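Local coordinates for putative marr-family transcriptional repressor (Streptomyces coelicolor, PDB 3ZPL), which binds DNA through a winged-helix domain and probably acts as a MarR-family transcriptional repressor, at residues 38-43 and 138-143; 59-64 and 80-85; 63-66 and 72-75; 104-107 and 113-116. One frame throughout, in Å; residues are numbered along the deposited sequence.

Contact 1 (38-43 and 138-143); sequences TLLEDH and RQAVFD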
# COMPACT_ATOMS: atom_id res chain seq x y z
N THR A 38 -1.48 -4.86 2.05
CA THR A 38 -2.32 -5.00 0.87
C THR A 38 -3.77 -5.20 1.28
O THR A 38 -4.66 -4.74 0.57
CB THR A 38 -1.87 -6.17 -0.03
OG1 THR A 38 -0.48 -6.05 -0.33
CG2 THR A 38 -2.66 -6.20 -1.34
N LEU A 39 -4.00 -5.84 2.44
CA LEU A 39 -5.36 -6.08 2.94
C LEU A 39 -5.95 -4.82 3.57
O LEU A 39 -7.13 -4.55 3.41
CB LEU A 39 -5.41 -7.21 3.98
CG LEU A 39 -5.23 -8.65 3.48
CD1 LEU A 39 -4.92 -9.55 4.65
CD2 LEU A 39 -6.45 -9.17 2.74
N LEU A 40 -5.13 -4.07 4.31
CA LEU A 40 -5.57 -2.79 4.86
C LEU A 40 -5.98 -1.80 3.75
O LEU A 40 -7.09 -1.26 3.79
CB LEU A 40 -4.50 -2.15 5.73
CG LEU A 40 -4.73 -2.17 7.22
CD1 LEU A 40 -3.56 -1.49 7.93
CD2 LEU A 40 -6.05 -1.49 7.61
N GLU A 41 -5.10 -1.54 2.78
CA GLU A 41 -5.43 -0.61 1.69
C GLU A 41 -6.72 -1.06 1.04
O GLU A 41 -7.55 -0.25 0.69
CB GLU A 41 -4.34 -0.43 0.63
N ASP A 42 -6.91 -2.38 0.90
CA ASP A 42 -8.12 -2.90 0.29
C ASP A 42 -9.35 -2.62 1.16
O ASP A 42 -10.39 -2.18 0.68
CB ASP A 42 -7.97 -4.40 0.06
CG ASP A 42 -9.18 -5.01 -0.58
OD1 ASP A 42 -10.11 -5.41 0.14
OD2 ASP A 42 -9.23 -5.08 -1.82
N HIS A 43 -9.22 -2.91 2.45
CA HIS A 43 -10.32 -2.78 3.37
C HIS A 43 -10.74 -1.31 3.49
O HIS A 43 -11.94 -1.00 3.47
CB HIS A 43 -9.93 -3.35 4.73
CG HIS A 43 -11.00 -3.23 5.76
ND1 HIS A 43 -12.29 -3.67 5.55
CD2 HIS A 43 -10.98 -2.69 7.01
CE1 HIS A 43 -13.01 -3.42 6.63
NE2 HIS A 43 -12.24 -2.82 7.53
N ARG A 138 -9.81 1.58 13.64
CA ARG A 138 -9.73 0.99 14.97
C ARG A 138 -9.81 -0.53 14.88
O ARG A 138 -8.91 -1.23 15.34
CB ARG A 138 -10.87 1.49 15.88
CG ARG A 138 -10.58 2.82 16.58
CD ARG A 138 -11.27 3.12 17.91
NE ARG A 138 -10.70 4.34 18.49
CZ ARG A 138 -9.50 4.43 19.07
NH1 ARG A 138 -8.70 3.37 19.17
NH2 ARG A 138 -9.08 5.59 19.57
N GLN A 139 -10.89 -1.02 14.27
CA GLN A 139 -11.23 -2.45 14.27
C GLN A 139 -10.14 -3.26 13.58
O GLN A 139 -9.81 -4.34 14.03
CB GLN A 139 -12.58 -2.72 13.60
N ALA A 140 -9.58 -2.73 12.51
CA ALA A 140 -8.53 -3.41 11.77
C ALA A 140 -7.19 -3.41 12.50
O ALA A 140 -6.41 -4.35 12.36
CB ALA A 140 -8.36 -2.78 10.42
N VAL A 141 -6.92 -2.36 13.27
CA VAL A 141 -5.59 -2.17 13.86
C VAL A 141 -5.61 -2.01 15.39
O VAL A 141 -5.26 -2.94 16.10
CB VAL A 141 -4.89 -0.96 13.23
CG1 VAL A 141 -3.53 -0.73 13.86
CG2 VAL A 141 -4.76 -1.18 11.73
N PHE A 142 -6.01 -0.84 15.88
CA PHE A 142 -5.72 -0.47 17.27
C PHE A 142 -6.42 -1.33 18.31
O PHE A 142 -5.83 -1.65 19.35
CB PHE A 142 -5.99 1.02 17.50
CG PHE A 142 -5.07 1.92 16.73
CD1 PHE A 142 -3.79 2.19 17.21
CD2 PHE A 142 -5.45 2.48 15.52
CE1 PHE A 142 -2.92 3.00 16.50
CE2 PHE A 142 -4.59 3.30 14.81
CZ PHE A 142 -3.32 3.56 15.29
N ASP A 143 -7.66 -1.71 18.05
CA ASP A 143 -8.37 -2.64 18.93
C ASP A 143 -7.68 -4.00 19.08
O ASP A 143 -8.03 -4.76 19.99
CB ASP A 143 -9.81 -2.88 18.43
CG ASP A 143 -10.75 -1.73 18.76
OD1 ASP A 143 -10.41 -0.88 19.62
OD2 ASP A 143 -11.85 -1.70 18.18
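Leu40 and Ala140 mark the nearest approach of two nearly antiparallel helical segments, with their CA atoms 7.5 Å apart. The axes of 38-43 and 138-142 lie 11.4 Å apart at their closest, and their directions differ by 159°. That is a wide spacing, so the backbones do not meet and side chains bridge the gap. The later segment is not a regular helix throughout. It contains a wider pi-type turn, in which Asp143 N donates to Arg138 O at 3.0 Å.

The contact is small and apolar, and no hydrogen bond crosses it. Leu40 reaches over with both methyl groups. Its CD2 lies 3.9 Å from Ala140 CB. Its CD1 meets Val141 CG2 at 4.0 Å, where the two side chains cross at about a right angle. Val141 has CG2 anti to its carbonyl carbon, which presents this methyl to Leu40. The other branch, CG1, sits 4.1 Å above the plane of the neighbouring Phe142 ring, over its centre. His43, one turn after Leu40, adds a looser touch: its CD2 is 4.3 Å from Ala140 CB, with the methyl oblique to the ring.

In MarR proteins the N- and C-terminal helices build the dimerisation region, and partners here fit that pattern. Asp42 forms a salt bridge to Arg177 of the second subunit, and Arg138 one to Glu26 of the second subunit. The contact thus joins helix 24-52 to the C-terminal part of helix 120-142, with the second subunit packing against both.

Contact 2 (59-64 and 80-85); sequences YGLLVK and KYAKIT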
# COMPACT_ATOMS: atom_id res chain seq x y z
N TYR A 59 -9.27 10.85 0.34
CA TYR A 59 -9.74 11.18 1.68
C TYR A 59 -8.64 11.81 2.53
O TYR A 59 -8.89 12.82 3.22
CB TYR A 59 -10.26 9.92 2.37
CG TYR A 59 -10.90 10.15 3.71
CD1 TYR A 59 -12.25 10.47 3.81
CD2 TYR A 59 -10.17 10.03 4.88
CE1 TYR A 59 -12.86 10.66 5.05
CE2 TYR A 59 -10.76 10.22 6.12
CZ TYR A 59 -12.11 10.54 6.19
OH TYR A 59 -12.70 10.73 7.41
N GLY A 60 -7.44 11.24 2.48
CA GLY A 60 -6.27 11.80 3.18
C GLY A 60 -5.97 13.25 2.80
O GLY A 60 -5.59 14.06 3.66
N LEU A 61 -6.14 13.58 1.52
CA LEU A 61 -5.88 14.93 1.05
C LEU A 61 -6.86 15.89 1.71
O LEU A 61 -6.47 16.93 2.23
CB LEU A 61 -5.98 15.00 -0.46
CG LEU A 61 -5.08 14.07 -1.27
CD1 LEU A 61 -5.32 14.22 -2.77
CD2 LEU A 61 -3.61 14.30 -0.96
N LEU A 62 -8.14 15.51 1.76
CA LEU A 62 -9.14 16.33 2.43
C LEU A 62 -8.83 16.52 3.90
O LEU A 62 -8.96 17.61 4.43
CB LEU A 62 -10.51 15.71 2.30
CG LEU A 62 -11.01 15.45 0.89
CD1 LEU A 62 -12.52 15.26 0.94
CD2 LEU A 62 -10.64 16.56 -0.07
N VAL A 63 -8.41 15.45 4.55
CA VAL A 63 -8.06 15.50 5.97
C VAL A 63 -6.91 16.47 6.22
O VAL A 63 -6.94 17.27 7.15
CB VAL A 63 -7.68 14.11 6.49
CG1 VAL A 63 -7.09 14.17 7.89
CG2 VAL A 63 -8.90 13.21 6.48
N LYS A 64 -5.89 16.43 5.37
CA LYS A 64 -4.77 17.32 5.58
C LYS A 64 -5.14 18.80 5.37
O LYS A 64 -4.58 19.67 6.04
CB LYS A 64 -3.58 16.95 4.73
CG LYS A 64 -2.33 17.72 5.13
CD LYS A 64 -2.08 17.71 6.63
CE LYS A 64 -0.94 18.64 6.98
NZ LYS A 64 -0.77 18.74 8.46
N LYS A 80 3.81 16.58 -0.59
CA LYS A 80 4.86 16.19 0.37
C LYS A 80 4.28 15.52 1.61
O LYS A 80 4.86 14.54 2.11
CB LYS A 80 5.74 17.39 0.80
CG LYS A 80 6.85 17.04 1.79
CD LYS A 80 7.88 18.17 1.97
N TYR A 81 3.15 16.04 2.12
CA TYR A 81 2.49 15.42 3.27
C TYR A 81 1.95 14.05 2.89
O TYR A 81 2.10 13.09 3.63
CB TYR A 81 1.35 16.28 3.79
CG TYR A 81 1.77 17.47 4.63
CD1 TYR A 81 2.45 17.30 5.84
CD2 TYR A 81 1.45 18.77 4.24
CE1 TYR A 81 2.82 18.39 6.62
CE2 TYR A 81 1.81 19.87 5.01
CZ TYR A 81 2.50 19.68 6.20
OH TYR A 81 2.85 20.77 6.94
N ALA A 82 1.30 13.98 1.73
CA ALA A 82 0.66 12.77 1.24
C ALA A 82 1.66 11.71 0.77
O ALA A 82 1.33 10.52 0.70
CB ALA A 82 -0.27 13.13 0.09
N LYS A 83 2.87 12.14 0.44
CA LYS A 83 3.96 11.27 -0.04
C LYS A 83 3.68 10.75 -1.43
O LYS A 83 4.06 9.62 -1.77
CB LYS A 83 4.25 10.13 0.92
CG LYS A 83 4.35 10.54 2.38
CD LYS A 83 5.53 11.45 2.63
CE LYS A 83 5.39 12.19 3.95
NZ LYS A 83 6.52 13.12 4.18
N ILE A 84 3.04 11.58 -2.25
CA ILE A 84 2.70 11.21 -3.60
C ILE A 84 3.38 12.16 -4.56
O ILE A 84 4.03 13.09 -4.11
CB ILE A 84 1.17 11.24 -3.82
CG1 ILE A 84 0.65 12.68 -3.86
CG2 ILE A 84 0.48 10.39 -2.75
CD1 ILE A 84 -0.85 12.79 -3.76
N THR A 85 3.20 11.96 -5.86
CA THR A 85 3.77 12.88 -6.82
C THR A 85 2.84 14.03 -7.12
O THR A 85 1.64 13.92 -6.99
CB THR A 85 4.16 12.17 -8.14
OG1 THR A 85 2.98 11.72 -8.82
CG2 THR A 85 5.08 10.98 -7.86
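Lys64 lays its side chain over one face of the Tyr81 ring. CE stands above the middle of the ring, 3.4 Å from its centroid, in a CH-pi contact. NZ is 4.2 Å from the same centroid, only 18° off the ring normal, and makes a cation-pi interaction. CG of Lys64 is anti to its backbone N (chi1 -170°), and a bend at chi2 turns the chain across the tyrosine at about a right angle. A leucine in place of Lys64 lacks the amine, and would probably leave that face of Tyr81 without its positive partner.

The apolar half of the contact lies deeper. Leu61 CD2 packs 3.7 Å from Ala82 CB, and the same methyl comes within 4.2 Å of Ile84 CD1. Segment 80-85 is the end of helix 75-82 and the turn after it, within the helix-turn-helix of the MarR winged-helix domain. Lys83 leaves the helix with positive phi (70°). Ile84 then turns back toward helix 56-66, and Thr85 is the N-cap of helix 86-98, its OG1 accepting from Arg88 N.

Further out, Leu89 of helix 86-98 packs on both Leu61 and Ile84. Leu73 packs on Tyr81. The backbone O of Tyr81 is hydrogen-bonded to Arg31 NH1 of the second subunit, and Thr85 packs on a DNA phosphate.

Contact 3 (63-66 and 72-75); sequences VKLA and RLRM. With nucleotides of chain C.
Leu65 and Leu73 join helix 56-66 to strand 72-74, an edge strand of the small antiparallel sheet in the winged-helix DNA-binding domain. CD2 of Leu65 lies 3.5 Å from CB of Leu73. One branch of Leu73, CD2, reaches the aliphatic part of Lys64, 3.8 Å from its CG. Leu73 thus lies against two successive residues of the helix. The backbones come close as well, with Leu65 and Arg72 CA atoms 5.3 Å apart, but no hydrogen bond links the segments.

The far end of the strand faces DNA. Arg74, the N-cap residue of the next helix, points its CB away from helix 56-66. Its guanidinium, swung by a bend at chi3 (60°), lies obliquely near the phosphate of DA5 of chain C, with NE 3.8 Å from OP1, too far for a hydrogen bond in this model. A glutamate in place of Arg74 removes the positive charge and would probably leave the phosphate facing a like charge. Met75 CB sits 3.6 Å from O5' of the same nucleotide.

Strand 72-74 is hydrogen-bonded along strand 114-118, through Leu73 and Ala116. Leu78 of helix 75-82 packs on both Leu65 and Leu73.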
# COMPACT_ATOMS: atom_id res chain seq x y z
N VAL A 63 -8.41 15.45 4.55
CA VAL A 63 -8.06 15.50 5.97
C VAL A 63 -6.91 16.47 6.22
O VAL A 63 -6.94 17.27 7.15
CB VAL A 63 -7.68 14.11 6.49
CG1 VAL A 63 -7.09 14.17 7.89
CG2 VAL A 63 -8.90 13.21 6.48
N LYS A 64 -5.89 16.43 5.37
CA LYS A 64 -4.77 17.32 5.58
C LYS A 64 -5.14 18.80 5.37
O LYS A 64 -4.58 19.67 6.04
CB LYS A 64 -3.58 16.95 4.73
CG LYS A 64 -2.33 17.72 5.13
CD LYS A 64 -2.08 17.71 6.63
CE LYS A 64 -0.94 18.64 6.98
NZ LYS A 64 -0.77 18.74 8.46
N LEU A 65 -6.04 19.08 4.42
CA LEU A 65 -6.48 20.48 4.17
C LEU A 65 -7.36 20.96 5.31
O LEU A 65 -7.11 22.02 5.89
CB LEU A 65 -7.27 20.57 2.87
CG LEU A 65 -6.52 20.20 1.59
CD1 LEU A 65 -7.44 20.37 0.39
CD2 LEU A 65 -5.27 21.03 1.43
N ALA A 66 -8.33 20.13 5.68
CA ALA A 66 -9.16 20.36 6.87
C ALA A 66 -8.34 20.73 8.12
O ALA A 66 -8.77 21.52 8.94
CB ALA A 66 -10.03 19.14 7.15
N ARG A 72 -6.33 25.30 3.51
CA ARG A 72 -5.66 25.35 2.23
C ARG A 72 -4.21 24.96 2.38
O ARG A 72 -3.64 25.03 3.46
CB ARG A 72 -5.78 26.75 1.61
CG ARG A 72 -4.89 27.81 2.27
CD ARG A 72 -5.29 29.20 1.82
NE ARG A 72 -6.71 29.38 2.02
CZ ARG A 72 -7.49 30.17 1.28
NH1 ARG A 72 -6.99 30.88 0.26
NH2 ARG A 72 -8.79 30.26 1.56
N LEU A 73 -3.60 24.62 1.25
CA LEU A 73 -2.22 24.17 1.20
C LEU A 73 -1.78 24.25 -0.26
O LEU A 73 -2.56 23.95 -1.16
CB LEU A 73 -2.17 22.73 1.69
CG LEU A 73 -1.12 22.30 2.73
CD1 LEU A 73 -1.04 23.24 3.92
CD2 LEU A 73 -1.43 20.89 3.19
N ARG A 74 -0.55 24.66 -0.50
CA ARG A 74 -0.05 24.69 -1.88
C ARG A 74 0.22 23.29 -2.37
O ARG A 74 0.57 22.43 -1.59
CB ARG A 74 1.20 25.57 -1.99
CG ARG A 74 0.80 27.03 -2.07
CD ARG A 74 2.00 27.94 -2.03
NE ARG A 74 2.91 27.70 -3.13
CZ ARG A 74 3.46 28.63 -3.91
NH1 ARG A 74 3.20 29.95 -3.73
NH2 ARG A 74 4.29 28.25 -4.88
N MET A 75 0.07 23.10 -3.68
CA MET A 75 0.14 21.77 -4.27
C MET A 75 1.32 20.92 -3.80
O MET A 75 1.13 19.81 -3.30
CB MET A 75 0.18 21.87 -5.79
CG MET A 75 -0.99 22.62 -6.41
SD MET A 75 -2.61 22.14 -5.76
CE MET A 75 -2.86 20.61 -6.65
P DA C 5 2.62 24.80 -6.52
OP1 DA C 5 1.56 25.72 -6.05
OP2 DA C 5 3.21 23.81 -5.59
O5' DA C 5 2.07 24.10 -7.84
C5' DA C 5 1.54 24.93 -8.88
C4' DA C 5 1.35 24.14 -10.15
O4' DA C 5 2.59 23.64 -10.66
C3' DA C 5 0.44 22.91 -10.08
O3' DA C 5 -0.91 23.27 -10.36
C2' DA C 5 1.05 21.98 -11.13
C1' DA C 5 2.20 22.79 -11.71
N9 DA C 5 3.36 22.03 -12.16
C8 DA C 5 4.31 21.39 -11.41
N7 DA C 5 5.21 20.75 -12.12
C5 DA C 5 4.83 20.99 -13.43
C6 DA C 5 5.36 20.57 -14.66
N6 DA C 5 6.45 19.81 -14.77
N1 DA C 5 4.73 20.97 -15.79
C2 DA C 5 3.63 21.72 -15.67
N3 DA C 5 3.03 22.18 -14.57
C4 DA C 5 3.69 21.77 -13.47

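Contact 4 (104-107 and 113-116); sequences REDC and GQFA. With nucleotides of chain C.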
# COMPACT_ATOMS: atom_id res chain seq x y z
N ARG A 104 -9.50 25.62 -6.29
CA ARG A 104 -8.15 26.14 -6.44
C ARG A 104 -8.12 27.66 -6.50
O ARG A 104 -9.03 28.28 -7.03
CB ARG A 104 -7.54 25.60 -7.73
CG ARG A 104 -7.13 24.13 -7.67
CD ARG A 104 -7.46 23.41 -8.99
NE ARG A 104 -6.45 22.45 -9.39
CZ ARG A 104 -6.48 21.75 -10.53
NH1 ARG A 104 -7.50 21.90 -11.37
NH2 ARG A 104 -5.50 20.89 -10.81
N GLU A 105 -7.03 28.23 -5.99
CA GLU A 105 -6.73 29.64 -6.15
C GLU A 105 -5.27 29.82 -6.54
O GLU A 105 -4.43 28.95 -6.27
CB GLU A 105 -7.01 30.39 -4.85
CG GLU A 105 -8.40 30.97 -4.75
CD GLU A 105 -8.60 31.81 -3.49
OE1 GLU A 105 -7.65 31.97 -2.69
OE2 GLU A 105 -9.73 32.33 -3.30
N ASP A 106 -4.96 30.98 -7.10
CA ASP A 106 -3.59 31.33 -7.44
C ASP A 106 -2.89 31.89 -6.21
O ASP A 106 -3.54 32.47 -5.35
CB ASP A 106 -3.54 32.37 -8.57
CG ASP A 106 -4.54 32.07 -9.69
OD1 ASP A 106 -5.51 31.36 -9.43
OD2 ASP A 106 -4.35 32.57 -10.81
N CYS A 107 -1.57 31.69 -6.12
CA CYS A 107 -0.78 32.34 -5.09
C CYS A 107 -0.60 33.78 -5.59
O CYS A 107 -0.29 34.00 -6.76
CB CYS A 107 0.57 31.65 -4.86
SG CYS A 107 1.57 32.38 -3.55
N GLY A 113 2.41 29.39 -8.32
CA GLY A 113 1.84 28.51 -7.34
C GLY A 113 0.33 28.41 -7.43
O GLY A 113 -0.35 29.28 -7.96
N GLN A 114 -0.19 27.32 -6.88
CA GLN A 114 -1.61 27.11 -6.79
C GLN A 114 -1.96 26.58 -5.41
O GLN A 114 -1.22 25.78 -4.83
CB GLN A 114 -2.00 26.14 -7.88
CG GLN A 114 -3.44 26.22 -8.33
CD GLN A 114 -3.65 26.73 -9.73
OE1 GLN A 114 -4.38 27.69 -9.99
NE2 GLN A 114 -3.08 26.00 -10.67
N PHE A 115 -3.07 27.07 -4.86
CA PHE A 115 -3.56 26.58 -3.59
C PHE A 115 -4.67 25.58 -3.84
O PHE A 115 -5.45 25.74 -4.77
CB PHE A 115 -4.11 27.73 -2.72
CG PHE A 115 -3.06 28.45 -1.93
CD1 PHE A 115 -2.50 27.86 -0.79
CD2 PHE A 115 -2.67 29.73 -2.28
CE1 PHE A 115 -1.55 28.54 -0.04
CE2 PHE A 115 -1.72 30.41 -1.53
CZ PHE A 115 -1.15 29.82 -0.41
N ALA A 116 -4.71 24.54 -3.01
CA ALA A 116 -5.84 23.62 -2.95
C ALA A 116 -6.60 23.95 -1.66
O ALA A 116 -6.05 23.89 -0.58
CB ALA A 116 -5.36 22.18 -2.92
P DA C 5 2.62 24.80 -6.52
OP1 DA C 5 1.56 25.72 -6.05
OP2 DA C 5 3.21 23.81 -5.59
O5' DA C 5 2.07 24.10 -7.84
C5' DA C 5 1.54 24.93 -8.88
C4' DA C 5 1.35 24.14 -10.15
O4' DA C 5 2.59 23.64 -10.66
C3' DA C 5 0.44 22.91 -10.08
O3' DA C 5 -0.91 23.27 -10.36
C2' DA C 5 1.05 21.98 -11.13
C1' DA C 5 2.20 22.79 -11.71
N9 DA C 5 3.36 22.03 -12.16
C8 DA C 5 4.31 21.39 -11.41
N7 DA C 5 5.21 20.75 -12.12
C5 DA C 5 4.83 20.99 -13.43
C6 DA C 5 5.36 20.57 -14.66
N6 DA C 5 6.45 19.81 -14.77
N1 DA C 5 4.73 20.97 -15.79
C2 DA C 5 3.63 21.72 -15.67
N3 DA C 5 3.03 22.18 -14.57
C4 DA C 5 3.69 21.77 -13.47
P DT C 6 -2.04 22.13 -10.59
OP1 DT C 6 -3.37 22.73 -10.32
OP2 DT C 6 -1.64 20.92 -9.84
O5' DT C 6 -1.92 21.83 -12.14
C5' DT C 6 -2.08 22.87 -13.10
C4' DT C 6 -1.87 22.32 -14.49
O4' DT C 6 -0.55 21.77 -14.64
C3' DT C 6 -2.85 21.21 -14.88
O3' DT C 6 -3.59 21.68 -16.01
C2' DT C 6 -1.96 20.00 -15.14
C1' DT C 6 -0.62 20.63 -15.47
N1 DT C 6 0.56 19.78 -15.15
C2 DT C 6 1.33 19.30 -16.19
O2 DT C 6 1.10 19.54 -17.36
N3 DT C 6 2.39 18.52 -15.79
C4 DT C 6 2.74 18.18 -14.49
O4 DT C 6 3.70 17.45 -14.29
C5 DT C 6 1.87 18.71 -13.46
C7 DT C 6 2.17 18.40 -12.03
C6 DT C 6 0.84 19.48 -13.84
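Glu105 and Phe115 form a hydrogen-bonded pair of an antiparallel beta hairpin, the wing of the winged-helix domain. These two side chains lie on one face of the sheet, where Phe115 also packs on Arg72 and Arg74. Asp106 O and Glu105 O lie at the edge of the Phe115 ring, near its plane. Phe115 N donates to Glu105 O at 2.7 Å, almost straight and in the carbonyl plane. Glu105 has its carboxylate in a salt bridge to Arg103.

Arg104, Asp106 and Gln114 occupy the other face. Asp106 and Gln114 run side by side, pointing the same way, with carboxylate and amide planes 86° apart. Gln114 has CG anti to its backbone N (chi1 -156°), and a bend at chi2 carries the amide toward the DNA. Its NE2 makes a weak hydrogen bond to OP1 of DT6 of chain C, bent to 123° at the hydrogen. Arg104 comes to the same oxygen: NH2 is 2.9 Å from OP1, with the guanidinium oblique to it. Arg104 NH1 forms a salt bridge to Glu97. Gln114 N also donates to OP1 of DA5 of chain C, although the modelled length is doubtfully short.

Cys107 SG sits obliquely to the Phe115 ring in a sulfur-aromatic contact. Its CB packs 4.2 Å from Phe115 CE2, and its N donates to Gly113 O at 3.3 Å from above the carbonyl plane.

Overall arrangement
Contacts 2, 3 and 4 follow one another through the winged-helix domain. Contacts 2 and 3 share Lys64 and have centres about 8 Å apart; Tyr81 CD2 packs on Leu73 CD2 at 3.7 Å. Contacts 3 and 4 meet within the sheet, with Met75 N and Gln114 O 3.2 Å apart, probably hydrogen-bonded. Both also reach the phosphate of DA5 of chain C. Contact 1 stands apart, its centre about 34 Å from that of contact 4, on the opposite side of the chain's centre. Along the chain its segments enclose the other three. Contacts 1 and 2 both touch the second subunit, whereas contacts 3 and 4 touch no other protein chain.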